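Local structure of adhesion G-protein coupled receptor G6 (Danio rerio, 6V55) at residues D11-F16 with S109-A114; D342-S347 with L404-Y409; L349-E354 with P430-G435. The protein is an adhesion G-protein-coupled receptor linked to myelination, whose calcium-binding extracellular region probably acts in cell adhesion and in control of signalling. One frame throughout, in Å; residues are numbered along the deposited sequence.

Contact 1 lies in the CUB domain, while contacts 2 and 3 share the SEA domain, where strand 342-353 serves both; contact 1 is about 39 Å from contact 2, centre to centre. Contact 2 is the buried one, a long antiparallel pairing in the middle of a sheet, packed with leucine, valine and aromatic side chains. Contact 1 is also antiparallel but at the surface, with polar residues on one face of its sheet and two aromatic rings turned inward. Contact 3, partly buried at the far end of the same SEA strand, has a single backbone bond and one methyl contact. Contacts 2 and 3 touch where A405 CB lies 4.0 Å from L349 CD1.

Contact 1 of 3, residues D11-F16 with S109-A114; sequences DSQGSF and SYKQVA
In the CUB domain's four-stranded antiparallel sheet, strand 13-17 forms an outer edge and strand 105-114 runs beside it; residues 11-16 and 109-114 are the facing parts of this pair. The backbones are joined at G14 and Y110, a hydrogen-bonded pair: G14 N donates to Y110 O and Y110 N to G14 O, both at 3.1 Å. Beyond the strand proper, Q112 N reaches S12 O at 2.8 Å, nearly along the carbonyl axis.

Y110 carries most of the side-chain contact. Its CG sits between the backbone N and carbonyl carbon (chi1 63°), a crowded position that swings the ring across the neighbouring strand instead of straight off the sheet. There one ring face covers G14, whose CA lies 3.9 Å from the ring centroid in a CH-pi contact. Glycine suits this place because a CB would come within 2.5 Å of Y110 OH, a clash. The hydroxyl projects past the glycine and hydrogen-bonds a water, 3.1 Å from Y110 OH, that donates to S15 O. F16 crosses the tyrosine obliquely, with its CD2 3.8 Å from Y110 CD1, which lies at the edge of the F16 ring. Both rings also touch L9 and I35, and F16 stacks on W33, so this face is the apolar one. On the other face, Q13, S15, S109 and K111 are polar, as befits a surface; S15 OG bonds H107 NE2.

An alanine here in place of Y110, lacking ring and hydroxyl, would probably leave G14 uncovered, lose the water link to S15 O and pack F16 less firmly. An aromatic ring laid over a cross-strand glycine is the arrangement known as aromatic rescue of glycine, here at the edge of a CUB beta-sandwich.

Contact 2 of 3, residues D342-S347 with L404-Y409; sequences DIFYRS and LALLVY
V408 and L404 supply the clearest bumps between residues 342-347 and 404-409, and each meets a hollow on the partner strand. The CG2 methyl of V408, anti to its backbone N, rests 3.7 Å from D342 CB and equally close to F344 CE2, so one branch fills the notch between an aspartate's methylene and a phenylalanine's ring. F344 and V408 lie side by side and point the same way. At the other end L404 bends its CD1 methyl across the strand to within 3.8 Å of R346 CG, where it also meets S347 O. The arginine's aliphatic stem thus offers a greasy surface, while its guanidinium continues to E447 and to Y492 O. L406, its CG anti to the backbone N, tucks CD1 against Y345 O at 3.5 Å.

Their strands, 399-410 and 342-353, are inner neighbours in the SEA domain's antiparallel sheet, whose order, with helices packed on one side, is that of a ferredoxin-like alpha/beta sandwich. The face bearing Y345 and L407 looks to helix 419-427, where I422 touches both. Their bulk contrasts with S347 opposite A405, two small residues paired, where larger ones would probably crowd: S347 OG is 3.4 Å from A405 CB, and L407 leans on the same hydroxyl from CG. S347 OG also donates to A405 O at 3.2 Å, from 48° out of the carbonyl plane, and that oxygen already holds S347 N at 2.7 Å. Two donors therefore grip one carbonyl, and a buried hydroxyl finds its acceptor in the cross-strand partner, A405 O. At the opposite end Y409 N meets I343 O at 2.7 Å, with I343 and Y409 touching CB to CB before their outer atoms diverge.

Contact 3 of 3, residues L349-E354 with P430-G435; sequences LVVTDE and PAIGNG
G435 O is the best-held polar atom here, gripped by one N-H bond and one weaker C-H contact. E354 N donates to it at 2.7 Å, in the carbonyl plane, with an N-H...O angle of 154°. D353 CA approaches the same oxygen at 3.4 Å. T352 O, 3.0 Å from G435 O, is a second acceptor and forms no bond with it; the two would probably repel slightly.

Glycine suits this place chiefly for its positive phi (74°); a CB on G435 would also crowd E354, 3.5 Å from E354 CB. Farther along, V351 and I432 cross at about a right angle, and V351 CG1 meets I432 CD1 at 3.9 Å. Helix 361-374 receives both, I365 touching V351 and W368 touching I432, which explains the branched apolar residues. R359, outside both segments, ties them together through a salt bridge to D353 OD2 and a hydrogen bond to N434 O.

Directly, residues 349-354 and 430-435 share one backbone bond and one methyl contact; the charged link runs through R359, so this joint of the SEA domain is light and relies on a third residue and on helix 361-374.

Contact 1 of 3, residues D11-F16 with S109-A114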
# COMPACT_ATOMS: atom_id res chain seq x y z
N ASP A 11 14.94 9.90 -2.43
CA ASP A 11 15.36 11.11 -1.74
C ASP A 11 15.53 10.86 -0.25
O ASP A 11 15.11 9.82 0.28
CB ASP A 11 14.37 12.25 -1.98
CG ASP A 11 14.49 12.84 -3.38
OD1 ASP A 11 15.43 12.46 -4.12
OD2 ASP A 11 13.64 13.71 -3.73
N SER A 12 16.17 11.82 0.44
CA SER A 12 16.50 11.66 1.85
C SER A 12 15.25 11.72 2.73
O SER A 12 15.19 11.05 3.77
CB SER A 12 17.51 12.72 2.30
OG SER A 12 16.86 13.79 2.98
N GLN A 13 14.27 12.51 2.33
CA GLN A 13 12.95 12.49 2.94
C GLN A 13 11.93 12.93 1.89
O GLN A 13 12.28 13.51 0.86
CB GLN A 13 12.88 13.39 4.17
CG GLN A 13 13.67 14.67 4.03
CD GLN A 13 13.69 15.48 5.30
OE1 GLN A 13 14.26 15.06 6.32
NE2 GLN A 13 13.05 16.66 5.27
N GLY A 14 10.67 12.63 2.16
CA GLY A 14 9.64 13.04 1.24
C GLY A 14 8.27 12.61 1.71
O GLY A 14 8.05 12.28 2.88
N SER A 15 7.35 12.61 0.75
CA SER A 15 5.95 12.34 1.02
C SER A 15 5.36 11.63 -0.20
O SER A 15 5.79 11.87 -1.33
CB SER A 15 5.19 13.64 1.29
OG SER A 15 4.12 13.41 2.17
N PHE A 16 4.41 10.74 0.06
CA PHE A 16 3.57 10.20 -1.00
C PHE A 16 2.20 9.92 -0.43
O PHE A 16 2.05 9.66 0.77
CB PHE A 16 4.16 8.96 -1.66
CG PHE A 16 4.34 7.78 -0.75
CD1 PHE A 16 3.38 6.77 -0.70
CD2 PHE A 16 5.50 7.63 -0.01
CE1 PHE A 16 3.56 5.67 0.12
CE2 PHE A 16 5.69 6.52 0.81
CZ PHE A 16 4.73 5.55 0.87
N SER A 109 4.71 9.84 5.17
CA SER A 109 6.00 10.52 5.10
C SER A 109 7.11 9.50 5.28
O SER A 109 7.05 8.68 6.20
CB SER A 109 6.10 11.58 6.19
OG SER A 109 6.23 10.96 7.46
N TYR A 110 8.12 9.55 4.42
CA TYR A 110 9.28 8.68 4.55
C TYR A 110 10.53 9.50 4.85
O TYR A 110 10.63 10.68 4.51
CB TYR A 110 9.50 7.83 3.30
CG TYR A 110 9.81 8.56 2.01
CD1 TYR A 110 8.78 9.07 1.22
CD2 TYR A 110 11.13 8.69 1.55
CE1 TYR A 110 9.04 9.71 0.03
CE2 TYR A 110 11.40 9.33 0.35
CZ TYR A 110 10.35 9.84 -0.41
OH TYR A 110 10.58 10.49 -1.61
N LYS A 111 11.50 8.84 5.48
CA LYS A 111 12.65 9.49 6.07
C LYS A 111 13.80 8.50 6.08
O LYS A 111 13.62 7.35 6.49
CB LYS A 111 12.31 9.94 7.50
CG LYS A 111 13.10 11.10 8.05
CD LYS A 111 13.20 10.97 9.58
CE LYS A 111 12.76 12.25 10.31
NZ LYS A 111 12.76 12.01 11.78
N GLN A 112 14.97 8.92 5.58
CA GLN A 112 16.20 8.13 5.67
C GLN A 112 16.86 8.37 7.03
O GLN A 112 17.23 9.51 7.35
CB GLN A 112 17.16 8.48 4.54
CG GLN A 112 16.67 8.08 3.17
CD GLN A 112 17.79 8.12 2.13
OE1 GLN A 112 18.96 8.34 2.46
NE2 GLN A 112 17.44 7.89 0.85
N VAL A 113 17.00 7.31 7.81
CA VAL A 113 17.53 7.37 9.17
C VAL A 113 18.79 6.52 9.21
O VAL A 113 18.77 5.37 8.76
CB VAL A 113 16.49 6.88 10.20
CG1 VAL A 113 17.12 6.76 11.61
CG2 VAL A 113 15.28 7.81 10.23
N ALA A 114 19.88 7.11 9.71
CA ALA A 114 21.11 6.34 9.89
C ALA A 114 20.93 5.35 11.03
O ALA A 114 20.24 5.64 12.01
CB ALA A 114 22.28 7.29 10.17
O HOH W 1 8.28 12.25 -2.81

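Contact 2 of 3, residues D342-S347 with L404-Y409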
# COMPACT_ATOMS: atom_id res chain seq x y z
N ASP A 342 3.39 -24.74 7.51
CA ASP A 342 4.66 -25.32 7.11
C ASP A 342 5.31 -24.48 6.01
O ASP A 342 4.62 -23.93 5.14
CB ASP A 342 4.46 -26.75 6.62
CG ASP A 342 3.96 -27.69 7.71
OD1 ASP A 342 3.37 -28.73 7.37
OD2 ASP A 342 4.14 -27.39 8.91
N ILE A 343 6.65 -24.40 6.05
CA ILE A 343 7.45 -23.76 5.01
C ILE A 343 8.12 -24.86 4.18
O ILE A 343 8.75 -25.77 4.74
CB ILE A 343 8.50 -22.82 5.63
CG1 ILE A 343 7.80 -21.69 6.38
CG2 ILE A 343 9.51 -22.31 4.58
CD1 ILE A 343 7.40 -20.50 5.51
N PHE A 344 8.01 -24.76 2.86
CA PHE A 344 8.44 -25.82 1.96
C PHE A 344 9.66 -25.41 1.15
O PHE A 344 9.79 -24.27 0.72
CB PHE A 344 7.30 -26.16 1.03
CG PHE A 344 6.14 -26.81 1.70
CD1 PHE A 344 5.09 -26.04 2.22
CD2 PHE A 344 6.09 -28.19 1.82
CE1 PHE A 344 3.99 -26.66 2.83
CE2 PHE A 344 5.01 -28.82 2.43
CZ PHE A 344 3.96 -28.05 2.93
N TYR A 345 10.57 -26.37 0.93
CA TYR A 345 11.80 -26.17 0.18
C TYR A 345 11.95 -27.29 -0.85
O TYR A 345 11.61 -28.44 -0.56
CB TYR A 345 13.02 -26.20 1.10
CG TYR A 345 13.08 -25.12 2.15
CD1 TYR A 345 13.76 -23.92 1.90
CD2 TYR A 345 12.50 -25.31 3.41
CE1 TYR A 345 13.85 -22.94 2.87
CE2 TYR A 345 12.58 -24.32 4.38
CZ TYR A 345 13.25 -23.13 4.11
OH TYR A 345 13.35 -22.14 5.07
N ARG A 346 12.47 -26.97 -2.03
CA ARG A 346 12.77 -27.97 -3.05
C ARG A 346 14.28 -28.10 -3.20
O ARG A 346 14.96 -27.08 -3.34
CB ARG A 346 12.13 -27.58 -4.38
CG ARG A 346 12.40 -28.51 -5.55
CD ARG A 346 11.90 -27.89 -6.88
NE ARG A 346 12.64 -26.65 -7.13
CZ ARG A 346 12.10 -25.44 -7.22
NH1 ARG A 346 10.78 -25.26 -7.12
NH2 ARG A 346 12.89 -24.38 -7.41
N SER A 347 14.81 -29.33 -3.17
CA SER A 347 16.26 -29.51 -3.27
C SER A 347 16.64 -30.45 -4.40
O SER A 347 15.88 -31.34 -4.79
CB SER A 347 16.91 -30.05 -1.98
OG SER A 347 16.20 -31.17 -1.48
N LEU A 404 15.42 -35.37 -6.78
CA LEU A 404 14.64 -34.17 -6.50
C LEU A 404 13.85 -34.41 -5.22
O LEU A 404 13.09 -35.38 -5.14
CB LEU A 404 13.71 -33.87 -7.66
CG LEU A 404 12.86 -32.62 -7.58
CD1 LEU A 404 13.74 -31.39 -7.58
CD2 LEU A 404 11.93 -32.63 -8.77
N ALA A 405 13.99 -33.51 -4.23
CA ALA A 405 13.44 -33.75 -2.90
C ALA A 405 12.70 -32.54 -2.36
O ALA A 405 13.14 -31.40 -2.52
CB ALA A 405 14.53 -34.13 -1.90
N LEU A 406 11.59 -32.81 -1.66
CA LEU A 406 10.78 -31.81 -0.97
C LEU A 406 11.06 -31.88 0.52
O LEU A 406 10.70 -32.86 1.18
CB LEU A 406 9.29 -32.05 -1.22
CG LEU A 406 8.30 -31.02 -0.65
CD1 LEU A 406 8.45 -29.71 -1.38
CD2 LEU A 406 6.88 -31.52 -0.77
N LEU A 407 11.70 -30.85 1.06
CA LEU A 407 11.88 -30.69 2.50
C LEU A 407 10.79 -29.78 3.02
O LEU A 407 10.47 -28.77 2.39
CB LEU A 407 13.25 -30.10 2.83
CG LEU A 407 14.40 -30.50 1.90
CD1 LEU A 407 15.63 -29.62 2.10
CD2 LEU A 407 14.76 -31.94 2.12
N VAL A 408 10.22 -30.13 4.18
CA VAL A 408 9.13 -29.36 4.80
C VAL A 408 9.55 -28.97 6.21
O VAL A 408 10.01 -29.81 6.99
CB VAL A 408 7.79 -30.14 4.77
CG1 VAL A 408 7.95 -31.56 5.21
CG2 VAL A 408 6.73 -29.48 5.64
N TYR A 409 9.43 -27.67 6.52
CA TYR A 409 9.75 -27.11 7.84
C TYR A 409 8.47 -27.08 8.67
O TYR A 409 7.56 -26.31 8.37
CB TYR A 409 10.33 -25.71 7.66
CG TYR A 409 11.16 -25.14 8.79
CD1 TYR A 409 11.32 -25.81 10.00
CD2 TYR A 409 11.78 -23.90 8.63
CE1 TYR A 409 12.08 -25.25 11.02
CE2 TYR A 409 12.53 -23.33 9.65
CZ TYR A 409 12.69 -24.01 10.84
OH TYR A 409 13.45 -23.43 11.84

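Contact 3 of 3, residues L349-E354 with P430-G435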
# COMPACT_ATOMS: atom_id res chain seq x y z
N LEU A 349 19.70 -33.01 -5.24
CA LEU A 349 20.80 -33.75 -4.65
C LEU A 349 21.52 -34.51 -5.74
O LEU A 349 20.89 -35.21 -6.54
CB LEU A 349 20.29 -34.72 -3.58
CG LEU A 349 19.56 -34.07 -2.41
CD1 LEU A 349 18.47 -34.99 -1.87
CD2 LEU A 349 20.55 -33.75 -1.34
N VAL A 350 22.85 -34.38 -5.78
CA VAL A 350 23.71 -35.15 -6.68
C VAL A 350 24.53 -36.08 -5.80
O VAL A 350 25.34 -35.63 -4.98
CB VAL A 350 24.61 -34.24 -7.52
CG1 VAL A 350 25.61 -35.07 -8.28
CG2 VAL A 350 23.76 -33.40 -8.45
N VAL A 351 24.29 -37.39 -5.91
CA VAL A 351 24.94 -38.37 -5.05
C VAL A 351 25.74 -39.34 -5.91
O VAL A 351 25.49 -39.49 -7.11
CB VAL A 351 23.92 -39.12 -4.15
CG1 VAL A 351 23.07 -38.14 -3.35
CG2 VAL A 351 23.03 -40.02 -4.97
N THR A 352 26.74 -39.99 -5.31
CA THR A 352 27.50 -41.05 -5.98
C THR A 352 27.34 -42.36 -5.21
O THR A 352 27.74 -42.46 -4.05
CB THR A 352 28.99 -40.71 -6.12
OG1 THR A 352 29.13 -39.66 -7.08
CG2 THR A 352 29.76 -41.88 -6.64
N ASP A 353 26.75 -43.35 -5.87
CA ASP A 353 26.52 -44.66 -5.29
C ASP A 353 27.60 -45.59 -5.82
O ASP A 353 27.71 -45.77 -7.04
CB ASP A 353 25.14 -45.19 -5.69
CG ASP A 353 24.62 -46.28 -4.75
OD1 ASP A 353 23.39 -46.44 -4.65
OD2 ASP A 353 25.43 -47.00 -4.12
N GLU A 354 28.38 -46.19 -4.93
CA GLU A 354 29.36 -47.18 -5.37
C GLU A 354 28.85 -48.60 -5.26
O GLU A 354 29.50 -49.52 -5.75
CB GLU A 354 30.65 -47.02 -4.59
CG GLU A 354 31.57 -46.02 -5.24
CD GLU A 354 32.70 -45.61 -4.34
OE1 GLU A 354 33.87 -45.66 -4.81
OE2 GLU A 354 32.42 -45.24 -3.17
N PRO A 430 28.59 -35.25 4.07
CA PRO A 430 28.45 -35.94 2.78
C PRO A 430 28.41 -37.45 2.88
O PRO A 430 27.87 -38.09 1.97
CB PRO A 430 29.68 -35.46 1.98
CG PRO A 430 30.29 -34.35 2.78
CD PRO A 430 29.95 -34.72 4.20
N ALA A 431 28.96 -38.06 3.93
CA ALA A 431 28.91 -39.51 4.04
C ALA A 431 27.50 -39.97 4.39
O ALA A 431 27.12 -40.04 5.57
CB ALA A 431 29.90 -40.02 5.08
N ILE A 432 26.73 -40.28 3.35
CA ILE A 432 25.31 -40.61 3.49
C ILE A 432 25.15 -42.03 4.02
O ILE A 432 24.48 -42.28 5.03
CB ILE A 432 24.59 -40.42 2.15
CG1 ILE A 432 24.64 -38.95 1.70
CG2 ILE A 432 23.15 -40.92 2.24
CD1 ILE A 432 24.50 -38.73 0.21
N GLY A 433 25.72 -42.99 3.31
CA GLY A 433 25.76 -44.38 3.72
C GLY A 433 27.12 -44.86 3.28
O GLY A 433 27.93 -44.02 2.85
N ASN A 434 27.41 -46.15 3.37
CA ASN A 434 28.67 -46.66 2.87
C ASN A 434 28.62 -46.65 1.35
O ASN A 434 27.65 -47.14 0.75
CB ASN A 434 28.95 -48.06 3.40
CG ASN A 434 30.36 -48.53 3.11
OD1 ASN A 434 30.62 -49.72 2.91
ND2 ASN A 434 31.31 -47.58 3.10
N GLY A 435 29.62 -46.04 0.71
CA GLY A 435 29.64 -45.95 -0.74
C GLY A 435 28.67 -44.96 -1.33
O GLY A 435 28.48 -44.94 -2.54